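PDB 6MGB: capsular polysaccharide export system protein KpsC from Thermosulfurimonas dismutans, which probably catalyses transfer of Kdo from CMP-Kdo in beta(2,4) linkage, helping to build the Kdo-containing glycolipid anchor of the bacterial capsule. Local coordinates for residues E121-A126 with L292-Y297; E157-I162 with P193-Y198; D163-D168 with G208-Y213. One frame throughout, in Å; residues are numbered along the deposited sequence. Where two conformers were deposited one is given.

Interaction 1 of 3, residues E121-A126 with L292-Y297; sequences ELMDQA and LFAAAY
The flat group that touches across this helix pair is the ring of Phe293, which turns its CE2-CD2 side to Ala126. CE2 lies 3.4 Å from the carbonyl O of Ala126, which comes in obliquely. The adjacent CD2 faces the methyl of the same residue, 4.2 Å from Ala126 CB. Phe293 reaches this place because CG stands anti to its backbone N (chi1 171°); its CB starts off to the side and only the ring closes on the other helix.

The rest is small and apolar. Ala126 and Ala294 point their methyl groups at each other, CB to CB at 3.7 Å, and their CA atoms are only 5.2 Å apart. Two longer side chains fill in round Ala294 CB. Leu122 CD2 lies 4.5 Å from Ala294 CB. Met123 starts out pointing away, yet its folded chain carries SD back to 4.3 Å from Ala294 CB. No hydrogen bond joins the two segments, so the contact is pure packing between helices whose segment axes lie 9.4 Å apart and cross at 87°.

Leu122 and Met123 extend the contact along helix 289-299, reaching Leu299 and Leu290 respectively. The other flanks of that helix are occupied too. Leu292, Ala295 and Ala296 lean on helix 107-114, while Phe293 and Tyr297 touch Met255 of helix 248-255, the helix that carries the CMP-binding residues Gln248 and Glu252. Helix 289-299 thus touches both helix 120-135 and helix 248-255, which borders the nucleotide pocket.

Interaction 2 of 3, residues E157-I162 with P193-Y198; sequences ERVLLI and PGAEIY. With C5P (cytidine-5'-monophosphate), chain D.
Glu157 opens the contact by laying its side chain alongside Ala195. Its CG, anti to the backbone N (chi1 -171°), lies 3.6 Å from Ala195 CB. The chain beyond runs extended and has OE1 near Gly194, while a water links OE2 to Gly194 N. A second water joins Glu157 O to Gly194 O. That same Glu157 O accepts the first sheet bond, from Glu196 N at 2.9 Å.

Arg158 pairs with Glu196, and its CB and CD both lie 3.9 Å from Tyr198 CE1, the CB at the edge of the ring. Its guanidinium turns elsewhere, bonded through NH1 to Thr153 O and through NE to His238 O.

Both backbone polar atoms of Val159 are bonded: its N donates to Glu196 O at 3.0 Å, and its O accepts Tyr198 N at 3.1 Å. On the face it shares with Ile197 the two side chains run side by side, pointing the same way, and Val159 CG2 presses to 3.4 Å from Ile197 CD1, tighter than ordinary van der Waals contact. On the other face Leu160 crosses Tyr198 at about a right angle, CD1 against CB. Leu161 N then closes the series with a nearly straight bond (167°) to Tyr198 O, 2.8 Å. Ile162 leaves this pairing; in the conformer given, its CG2 lies close to the cytosine of CMP.

Two neighbouring parallel strands joined through helix 180-191 form a beta-alpha-beta crossover of the six-stranded Rossmann-like sheet, characteristic of the nucleotide-binding half of GT-B glycosyltransferases; CMP sits at the C-terminal end of strand 158-162.

Interaction 3 of 3, residues D163-D168 with G208-Y213; sequences DQTYGD and GRKKGY. With C5P (cytidine-5'-monophosphate), chain D.
Backbone bonds hold Thr165 and Gly212 together as a single bridge. The firm one is Tyr166 N to Lys211 O, 2.7 Å and almost straight at 177°. Tyr213 N is more loosely placed, with weak bonds to Gln164 O and to Asp163 OD1. Gly212 fits closely here, its CA 3.3 Å from Gln164 O.

Among side-chain polar contacts, Asp163 also accepts from the backbone just beyond Tyr213: Leu214 N at OD1, Ala215 N at OD2. Gln164 ties back to Asp168, its NE2 bonding Asp168 OD2 at 2.9 Å and also Ser246 OG; it meets the Asp168 oxygen from above the carboxylate plane, which stays within the amide plane of Gln164. Asp168 OD1 meanwhile caps the next helix at Ser170 N. A water gathers Thr165 OG1, Tyr166 O and Lys210 NZ; the lysine also forms a salt bridge with Glu204.

Aromatic packing centres on Tyr213. Its ring lies against the type II turn 165-168, CE2 coming to 3.1 Å from Thr165 O and OH receiving a weak bond from Gly167 N. Tyr166 crosses it at about a right angle as a side chain, CD1 3.7 Å from Tyr213 CE1, with the ring planes 37° apart. Phe181 stacks on the Tyr213 ring as well.

The loop after strand 158-162 lies at the C-terminal end of a parallel strand, the usual ligand-binding edge of a Rossmann-like domain: Asp163 O accepts cytosine N4 of CMP at 2.9 Å, and Gln164 CG packs near the phosphate.

How the interactions relate
Interactions 2 and 3 are continuous in sequence: strand 158-162 runs straight into 163-168, and the two contacts cross along the chain, with centres 21 Å apart. Their junction borders the cytosine; Lys200, at the end of the partner strand of interaction 2, and His202, beside Thr165 of interaction 3, also bond to CMP. The side chain of Asp168 lies about 5 Å from a bound magnesium ion. Interaction 1 stands apart, its centre 32 Å from that of interaction 2 and 31 Å from that of interaction 3, and encloses both along the chain. Phe293's side chain remains about 12 Å from CMP.

Interaction 1 of 3, residues E121-A126 with L292-Y297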
loop_
_atom_site.group_PDB
_atom_site.type_symbol
_atom_site.label_atom_id
_atom_site.label_comp_id
_atom_site.label_asym_id
_atom_site.label_seq_id
_atom_site.Cartn_x
_atom_site.Cartn_y
_atom_site.Cartn_z
ATOM N N GLU A 121 9.160 -0.151 23.597
ATOM C CA GLU A 121 8.848 -1.537 23.268
ATOM C C GLU A 121 8.367 -1.668 21.827
ATOM O O GLU A 121 8.805 -2.570 21.102
ATOM C CB GLU A 121 7.798 -2.069 24.246
ATOM C CG GLU A 121 7.851 -3.570 24.484
ATOM C CD GLU A 121 6.708 -4.309 23.821
ATOM O OE1 GLU A 121 6.975 -5.286 23.090
ATOM O OE2 GLU A 121 5.542 -3.911 24.029
ATOM N N LEU A 122 7.476 -0.779 21.387
ATOM C CA LEU A 122 7.002 -0.843 20.009
ATOM C C LEU A 122 8.137 -0.565 19.031
ATOM O O LEU A 122 8.297 -1.274 18.031
ATOM C CB LEU A 122 5.858 0.148 19.785
ATOM C CG LEU A 122 5.345 0.174 18.339
ATOM C CD1 LEU A 122 4.574 -1.096 18.017
ATOM C CD2 LEU A 122 4.505 1.403 18.079
ATOM N N MET A 123 8.925 0.478 19.294
ATOM C CA MET A 123 9.999 0.831 18.376
ATOM C C MET A 123 11.030 -0.286 18.272
ATOM O O MET A 123 11.644 -0.463 17.214
ATOM C CB MET A 123 10.657 2.136 18.821
ATOM C CG MET A 123 9.694 3.318 18.894
ATOM S SD MET A 123 8.834 3.646 17.339
ATOM C CE MET A 123 10.201 4.108 16.282
ATOM N N ASP A 124 11.229 -1.051 19.348
ATOM C CA ASP A 124 12.089 -2.227 19.257
ATOM C C ASP A 124 11.483 -3.273 18.331
ATOM O O ASP A 124 12.185 -3.845 17.487
ATOM C CB ASP A 124 12.335 -2.821 20.644
ATOM C CG ASP A 124 13.250 -1.963 21.494
ATOM O OD1 ASP A 124 13.041 -1.908 22.724
ATOM O OD2 ASP A 124 14.170 -1.331 20.933
ATOM N N GLN A 125 10.181 -3.537 18.469
ATOM C CA GLN A 125 9.511 -4.437 17.537
ATOM C C GLN A 125 9.661 -3.948 16.103
ATOM O O GLN A 125 9.945 -4.739 15.196
ATOM C CB GLN A 125 8.030 -4.569 17.898
ATOM C CG GLN A 125 7.763 -5.279 19.212
ATOM C CD GLN A 125 6.282 -5.494 19.460
ATOM O OE1 GLN A 125 5.441 -5.072 18.666
ATOM N NE2 GLN A 125 5.956 -6.154 20.566
ATOM N N ALA A 126 9.476 -2.643 15.879
ATOM C CA ALA A 126 9.577 -2.103 14.527
ATOM C C ALA A 126 10.963 -2.338 13.940
ATOM O O ALA A 126 11.094 -2.715 12.770
ATOM C CB ALA A 126 9.239 -0.612 14.532
ATOM N N LEU A 292 7.468 5.983 10.793
ATOM C CA LEU A 292 6.498 5.781 9.723
ATOM C C LEU A 292 6.229 4.297 9.510
ATOM O O LEU A 292 5.076 3.871 9.386
ATOM C CB LEU A 292 7.013 6.432 8.440
ATOM C CG LEU A 292 6.174 6.281 7.172
ATOM C CD1 LEU A 292 4.729 6.674 7.411
ATOM C CD2 LEU A 292 6.779 7.131 6.069
ATOM N N PHE A 293 7.292 3.492 9.473
ATOM C CA PHE A 293 7.135 2.052 9.302
ATOM C C PHE A 293 6.357 1.435 10.458
ATOM O O PHE A 293 5.491 0.578 10.246
ATOM C CB PHE A 293 8.512 1.403 9.169
ATOM C CG PHE A 293 8.485 -0.097 9.207
ATOM C CD1 PHE A 293 8.200 -0.828 8.068
ATOM C CD2 PHE A 293 8.754 -0.776 10.385
ATOM C CE1 PHE A 293 8.177 -2.207 8.104
ATOM C CE2 PHE A 293 8.734 -2.156 10.426
ATOM C CZ PHE A 293 8.444 -2.873 9.286
ATOM N N ALA A 294 6.651 1.853 11.693
ATOM C CA ALA A 294 5.971 1.284 12.852
ATOM C C ALA A 294 4.464 1.491 12.764
ATOM O O ALA A 294 3.682 0.553 12.955
ATOM C CB ALA A 294 6.524 1.901 14.136
ATOM N N ALA A 295 4.033 2.720 12.478
ATOM C CA ALA A 295 2.603 2.990 12.371
ATOM C C ALA A 295 1.995 2.284 11.164
ATOM O O ALA A 295 0.932 1.660 11.267
ATOM C CB ALA A 295 2.363 4.497 12.285
ATOM N N ALA A 296 2.661 2.365 10.011
ATOM C CA ALA A 296 2.048 1.904 8.769
ATOM C C ALA A 296 1.991 0.382 8.694
ATOM O O ALA A 296 0.999 -0.181 8.215
ATOM C CB ALA A 296 2.809 2.466 7.570
ATOM N N TYR A 297 3.042 -0.303 9.146
ATOM C CA TYR A 297 3.130 -1.750 8.978
ATOM C C TYR A 297 2.817 -2.539 10.244
ATOM O O TYR A 297 2.302 -3.657 10.144
ATOM C CB TYR A 297 4.526 -2.140 8.469
ATOM C CG TYR A 297 4.669 -2.124 6.952
ATOM C CD1 TYR A 297 4.271 -1.020 6.205
ATOM C CD2 TYR A 297 5.218 -3.208 6.271
ATOM C CE1 TYR A 297 4.404 -1.000 4.827
ATOM C CE2 TYR A 297 5.355 -3.194 4.893
ATOM C CZ TYR A 297 4.946 -2.089 4.177
ATOM O OH TYR A 297 5.075 -2.062 2.806
#

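Interaction 2 of 3, residues E157-I162 with P193-Y198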
loop_
_atom_site.group_PDB
_atom_site.type_symbol
_atom_site.label_atom_id
_atom_site.label_comp_id
_atom_site.label_asym_id
_atom_site.label_seq_id
_atom_site.Cartn_x
_atom_site.Cartn_y
_atom_site.Cartn_z
ATOM N N GLU A 157 25.491 5.042 -13.873
ATOM C CA GLU A 157 24.453 5.918 -13.348
ATOM C C GLU A 157 23.103 5.537 -13.943
ATOM O O GLU A 157 22.977 5.357 -15.159
ATOM C CB GLU A 157 24.776 7.379 -13.661
ATOM C CG GLU A 157 23.865 8.376 -12.960
ATOM C CD GLU A 157 24.046 9.797 -13.463
ATOM O OE1 GLU A 157 24.966 10.032 -14.277
ATOM O OE2 GLU A 157 23.267 10.680 -13.046
ATOM N N ARG A 158 22.093 5.414 -13.085
ATOM C CA ARG A 158 20.778 4.967 -13.524
ATOM C C ARG A 158 19.751 5.297 -12.451
ATOM O O ARG A 158 20.064 5.315 -11.257
ATOM C CB ARG A 158 20.777 3.462 -13.813
ATOM C CG ARG A 158 21.255 2.637 -12.632
ATOM C CD ARG A 158 21.166 1.142 -12.880
ATOM N NE ARG A 158 21.765 0.403 -11.768
ATOM C CZ ARG A 158 22.978 -0.146 -11.778
ATOM N NH1 ARG A 158 23.753 -0.076 -12.854
ATOM N NH2 ARG A 158 23.416 -0.782 -10.700
ATOM N N VAL A 159 18.516 5.549 -12.892
ATOM C CA VAL A 159 17.394 5.807 -12.000
ATOM C C VAL A 159 16.248 4.882 -12.388
ATOM O O VAL A 159 16.212 4.324 -13.487
ATOM C CB VAL A 159 16.939 7.283 -12.038
ATOM C CG1 VAL A 159 18.110 8.207 -11.725
ATOM C CG2 VAL A 159 16.330 7.635 -13.390
ATOM N N LEU A 160 15.297 4.728 -11.468
ATOM C CA LEU A 160 14.173 3.819 -11.645
ATOM C C LEU A 160 12.863 4.587 -11.544
ATOM O O LEU A 160 12.653 5.339 -10.586
ATOM C CB LEU A 160 14.197 2.698 -10.601
ATOM C CG LEU A 160 13.101 1.638 -10.751
ATOM C CD1 LEU A 160 13.256 0.878 -12.061
ATOM C CD2 LEU A 160 13.116 0.678 -9.572
ATOM N N LEU A 161 11.992 4.393 -12.530
ATOM C CA LEU A 161 10.636 4.928 -12.517
ATOM C C LEU A 161 9.663 3.785 -12.256
ATOM O O LEU A 161 9.759 2.729 -12.888
ATOM C CB LEU A 161 10.302 5.619 -13.844
ATOM C CG LEU A 161 10.841 7.036 -14.077
ATOM C CD1 LEU A 161 12.316 7.161 -13.723
ATOM C CD2 LEU A 161 10.613 7.436 -15.526
ATOM N N ILE A 162 8.736 3.998 -11.326
ATOM C CA ILE A 162 7.761 2.985 -10.937
ATOM C C ILE A 162 6.472 3.241 -11.706
ATOM O O ILE A 162 5.895 4.331 -11.626
ATOM C CB ILE A 162 7.514 2.999 -9.419
ATOM C CG1 ILE A 162 8.819 2.714 -8.668
ATOM C CG2 ILE A 162 6.438 1.977 -9.038
ATOM C CD1 ILE A 162 8.722 2.875 -7.166
ATOM N N PRO A 193 20.516 13.793 -16.812
ATOM C CA PRO A 193 20.918 13.716 -18.227
ATOM C C PRO A 193 21.894 12.592 -18.532
ATOM O O PRO A 193 21.836 12.016 -19.625
ATOM C CB PRO A 193 21.545 15.094 -18.488
ATOM C CG PRO A 193 21.882 15.639 -17.131
ATOM C CD PRO A 193 20.829 15.104 -16.219
ATOM N N GLY A 194 22.789 12.259 -17.606
ATOM C CA GLY A 194 23.792 11.247 -17.855
ATOM C C GLY A 194 23.429 9.845 -17.422
ATOM O O GLY A 194 24.258 8.938 -17.546
ATOM N N ALA A 195 22.214 9.631 -16.930
ATOM C CA ALA A 195 21.822 8.362 -16.339
ATOM C C ALA A 195 21.025 7.515 -17.322
ATOM O O ALA A 195 20.355 8.031 -18.220
ATOM C CB ALA A 195 20.988 8.590 -15.076
ATOM N N GLU A 196 21.108 6.200 -17.141
ATOM C CA GLU A 196 20.191 5.285 -17.801
ATOM C C GLU A 196 18.839 5.337 -17.102
ATOM O O GLU A 196 18.765 5.482 -15.879
ATOM C CB GLU A 196 20.740 3.858 -17.773
ATOM C CG GLU A 196 22.070 3.695 -18.493
ATOM C CD GLU A 196 22.488 2.244 -18.629
ATOM O OE1 GLU A 196 22.346 1.485 -17.647
ATOM O OE2 GLU A 196 22.955 1.861 -19.723
ATOM N N ILE A 197 17.770 5.223 -17.883
ATOM C CA ILE A 197 16.408 5.334 -17.373
ATOM C C ILE A 197 15.757 3.961 -17.461
ATOM O O ILE A 197 15.661 3.380 -18.549
ATOM C CB ILE A 197 15.594 6.380 -18.150
ATOM C CG1 ILE A 197 16.306 7.739 -18.134
ATOM C CG2 ILE A 197 14.187 6.495 -17.574
ATOM C CD1 ILE A 197 16.633 8.267 -16.748
ATOM N N TYR A 198 15.314 3.446 -16.318
ATOM C CA TYR A 198 14.586 2.187 -16.248
ATOM C C TYR A 198 13.163 2.433 -15.765
ATOM O O TYR A 198 12.934 3.243 -14.861
ATOM C CB TYR A 198 15.282 1.196 -15.312
ATOM C CG TYR A 198 16.601 0.676 -15.835
ATOM C CD1 TYR A 198 17.774 1.393 -15.649
ATOM C CD2 TYR A 198 16.674 -0.538 -16.506
ATOM C CE1 TYR A 198 18.983 0.920 -16.122
ATOM C CE2 TYR A 198 17.878 -1.018 -16.983
ATOM C CZ TYR A 198 19.030 -0.286 -16.786
ATOM O OH TYR A 198 20.233 -0.757 -17.260
HETATM O O3P C5P D . 0.772 0.434 -4.835
HETATM P P C5P D . 0.955 -0.489 -6.018
HETATM O O1P C5P D . 1.472 0.324 -7.201
HETATM O O2P C5P D . -0.229 -1.317 -6.478
HETATM O "O5'" C5P D . 2.119 -1.489 -5.603
HETATM C "C5'" C5P D . 1.857 -2.661 -4.846
HETATM C "C4'" C5P D . 3.106 -3.493 -4.704
HETATM O "O4'" C5P D . 3.404 -4.123 -5.977
HETATM C "C3'" C5P D . 4.371 -2.717 -4.364
HETATM O "O3'" C5P D . 4.510 -2.481 -2.974
HETATM C "C2'" C5P D . 5.476 -3.594 -4.941
HETATM O "O2'" C5P D . 5.797 -4.661 -4.061
HETATM C "C1'" C5P D . 4.799 -4.165 -6.188
HETATM N N1 C5P D . 5.113 -3.374 -7.402
HETATM C C2 C5P D . 6.147 -3.853 -8.373
HETATM N N3 C5P D . 6.457 -3.041 -9.602
HETATM C C4 C5P D . 5.750 -1.789 -9.860
HETATM C C5 C5P D . 4.721 -1.313 -8.893
HETATM C C6 C5P D . 4.413 -2.125 -7.665
HETATM O O2 C5P D . 6.722 -4.865 -8.170
HETATM N N4 C5P D . 6.052 -1.000 -11.051
HETATM O O HOH W 1 22.846 13.041 -14.697
HETATM O O HOH W 2 24.801 6.146 -17.766
#

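Interaction 3 of 3, residues D163-D168 with G208-Y213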
loop_
_atom_site.group_PDB
_atom_site.type_symbol
_atom_site.label_atom_id
_atom_site.label_comp_id
_atom_site.label_asym_id
_atom_site.label_seq_id
_atom_site.Cartn_x
_atom_site.Cartn_y
_atom_site.Cartn_z
ATOM N N ASP A 163 6.018 2.237 -12.451
ATOM C CA ASP A 163 4.740 2.324 -13.139
ATOM C C ASP A 163 3.653 1.715 -12.261
ATOM O O ASP A 163 3.923 0.918 -11.360
ATOM C CB ASP A 163 4.795 1.608 -14.492
ATOM C CG ASP A 163 3.670 2.029 -15.425
ATOM O OD1 ASP A 163 3.051 3.086 -15.181
ATOM O OD2 ASP A 163 3.402 1.304 -16.408
ATOM N N GLN A 164 2.410 2.108 -12.529
ATOM C CA GLN A 164 1.266 1.651 -11.752
ATOM C C GLN A 164 0.184 1.143 -12.697
ATOM O O GLN A 164 0.317 1.206 -13.925
ATOM C CB GLN A 164 0.746 2.773 -10.847
ATOM C CG GLN A 164 1.672 3.061 -9.678
ATOM C CD GLN A 164 1.306 4.328 -8.934
ATOM O OE1 GLN A 164 2.043 5.314 -8.964
ATOM N NE2 GLN A 164 0.165 4.307 -8.257
ATOM N N THR A 165 -0.889 0.614 -12.114
ATOM C CA THR A 165 -1.991 0.054 -12.882
ATOM C C THR A 165 -3.027 1.130 -13.164
ATOM O O THR A 165 -3.360 1.935 -12.289
ATOM C CB THR A 165 -2.654 -1.103 -12.131
ATOM O OG1 THR A 165 -3.266 -0.610 -10.933
ATOM C CG2 THR A 165 -1.635 -2.173 -11.777
ATOM N N TYR A 166 -3.544 1.139 -14.387
ATOM C CA TYR A 166 -4.579 2.104 -14.715
ATOM C C TYR A 166 -5.818 1.844 -13.867
ATOM O O TYR A 166 -6.226 0.698 -13.663
ATOM C CB TYR A 166 -4.929 2.046 -16.201
ATOM C CG TYR A 166 -5.810 3.197 -16.596
ATOM C CD1 TYR A 166 -5.272 4.374 -17.094
ATOM C CD2 TYR A 166 -7.179 3.126 -16.426
ATOM C CE1 TYR A 166 -6.084 5.436 -17.436
ATOM C CE2 TYR A 166 -7.996 4.180 -16.762
ATOM C CZ TYR A 166 -7.446 5.332 -17.262
ATOM O OH TYR A 166 -8.276 6.375 -17.598
ATOM N N GLY A 167 -6.413 2.924 -13.364
ATOM C CA GLY A 167 -7.526 2.830 -12.447
ATOM C C GLY A 167 -7.140 2.823 -10.984
ATOM O O GLY A 167 -8.029 2.769 -10.126
ATOM N N ASP A 168 -5.846 2.877 -10.674
ATOM C CA ASP A 168 -5.369 2.904 -9.298
ATOM C C ASP A 168 -5.884 4.152 -8.589
ATOM O O ASP A 168 -5.484 5.269 -8.926
ATOM C CB ASP A 168 -3.839 2.854 -9.284
ATOM C CG ASP A 168 -3.263 2.681 -7.895
ATOM O OD1 ASP A 168 -4.020 2.767 -6.905
ATOM O OD2 ASP A 168 -2.039 2.452 -7.798
ATOM N N GLY A 208 -0.978 -9.346 -17.551
ATOM C CA GLY A 208 -2.031 -9.060 -18.501
ATOM C C GLY A 208 -3.399 -8.815 -17.909
ATOM O O GLY A 208 -4.383 -8.783 -18.657
ATOM N N ARG A 209 -3.502 -8.638 -16.591
ATOM C CA ARG A 209 -4.794 -8.367 -15.974
ATOM C C ARG A 209 -5.176 -6.894 -16.032
ATOM O O ARG A 209 -6.365 -6.574 -15.935
ATOM C CB ARG A 209 -4.790 -8.830 -14.517
ATOM C CG ARG A 209 -4.570 -10.324 -14.343
ATOM C CD ARG A 209 -4.603 -10.722 -12.879
ATOM N NE ARG A 209 -5.876 -10.368 -12.253
ATOM C CZ ARG A 209 -6.941 -11.164 -12.199
ATOM N NH1 ARG A 209 -6.907 -12.382 -12.726
ATOM N NH2 ARG A 209 -8.049 -10.738 -11.609
ATOM N N LYS A 210 -4.203 -5.999 -16.186
ATOM C CA LYS A 210 -4.458 -4.567 -16.205
ATOM C C LYS A 210 -3.540 -3.909 -17.225
ATOM O O LYS A 210 -2.598 -4.519 -17.736
ATOM C CB LYS A 210 -4.234 -3.930 -14.824
ATOM C CG LYS A 210 -5.079 -4.501 -13.694
ATOM C CD LYS A 210 -6.303 -3.644 -13.410
ATOM C CE LYS A 210 -6.981 -4.054 -12.112
ATOM N NZ LYS A 210 -6.089 -3.887 -10.930
ATOM N N LYS A 211 -3.831 -2.648 -17.517
ATOM C CA LYS A 211 -2.966 -1.797 -18.315
ATOM C C LYS A 211 -2.225 -0.824 -17.403
ATOM O O LYS A 211 -2.651 -0.543 -16.281
ATOM C CB LYS A 211 -3.780 -1.034 -19.363
ATOM C CG LYS A 211 -4.478 -1.943 -20.370
ATOM C CD LYS A 211 -5.550 -1.204 -21.157
ATOM C CE LYS A 211 -6.233 -2.125 -22.160
ATOM N NZ LYS A 211 -5.280 -2.653 -23.176
ATOM N N GLY A 212 -1.095 -0.321 -17.901
ATOM C CA GLY A 212 -0.243 0.576 -17.148
ATOM C C GLY A 212 -0.234 1.977 -17.736
ATOM O O GLY A 212 -0.697 2.227 -18.845
ATOM N N TYR A 213 0.312 2.906 -16.953
ATOM C CA TYR A 213 0.448 4.280 -17.418
ATOM C C TYR A 213 1.671 4.426 -18.317
ATOM O O TYR A 213 1.549 4.731 -19.508
ATOM C CB TYR A 213 0.543 5.235 -16.224
ATOM C CG TYR A 213 -0.676 5.244 -15.328
ATOM C CD1 TYR A 213 -1.767 6.057 -15.612
ATOM C CD2 TYR A 213 -0.729 4.454 -14.185
ATOM C CE1 TYR A 213 -2.881 6.075 -14.790
ATOM C CE2 TYR A 213 -1.838 4.466 -13.357
ATOM C CZ TYR A 213 -2.909 5.277 -13.663
ATOM O OH TYR A 213 -4.012 5.290 -12.837
HETATM O O3P C5P D . 0.772 0.434 -4.835
HETATM P P C5P D . 0.955 -0.489 -6.018
HETATM O O1P C5P D . 1.472 0.324 -7.201
HETATM O O2P C5P D . -0.229 -1.317 -6.478
HETATM O "O5'" C5P D . 2.119 -1.489 -5.603
HETATM C "C5'" C5P D . 1.857 -2.661 -4.846
HETATM C "C4'" C5P D . 3.106 -3.493 -4.704
HETATM O "O4'" C5P D . 3.404 -4.123 -5.977
HETATM C "C3'" C5P D . 4.371 -2.717 -4.364
HETATM O "O3'" C5P D . 4.510 -2.481 -2.974
HETATM C "C2'" C5P D . 5.476 -3.594 -4.941
HETATM O "O2'" C5P D . 5.797 -4.661 -4.061
HETATM C "C1'" C5P D . 4.799 -4.165 -6.188
HETATM N N1 C5P D . 5.113 -3.374 -7.402
HETATM C C2 C5P D . 6.147 -3.853 -8.373
HETATM N N3 C5P D . 6.457 -3.041 -9.602
HETATM C C4 C5P D . 5.750 -1.789 -9.860
HETATM C C5 C5P D . 4.721 -1.313 -8.893
HETATM C C6 C5P D . 4.413 -2.125 -7.665
HETATM O O2 C5P D . 6.722 -4.865 -8.170
HETATM N N4 C5P D . 6.052 -1.000 -11.051
HETATM O O HOH W 3 -6.035 -0.696 -10.686
#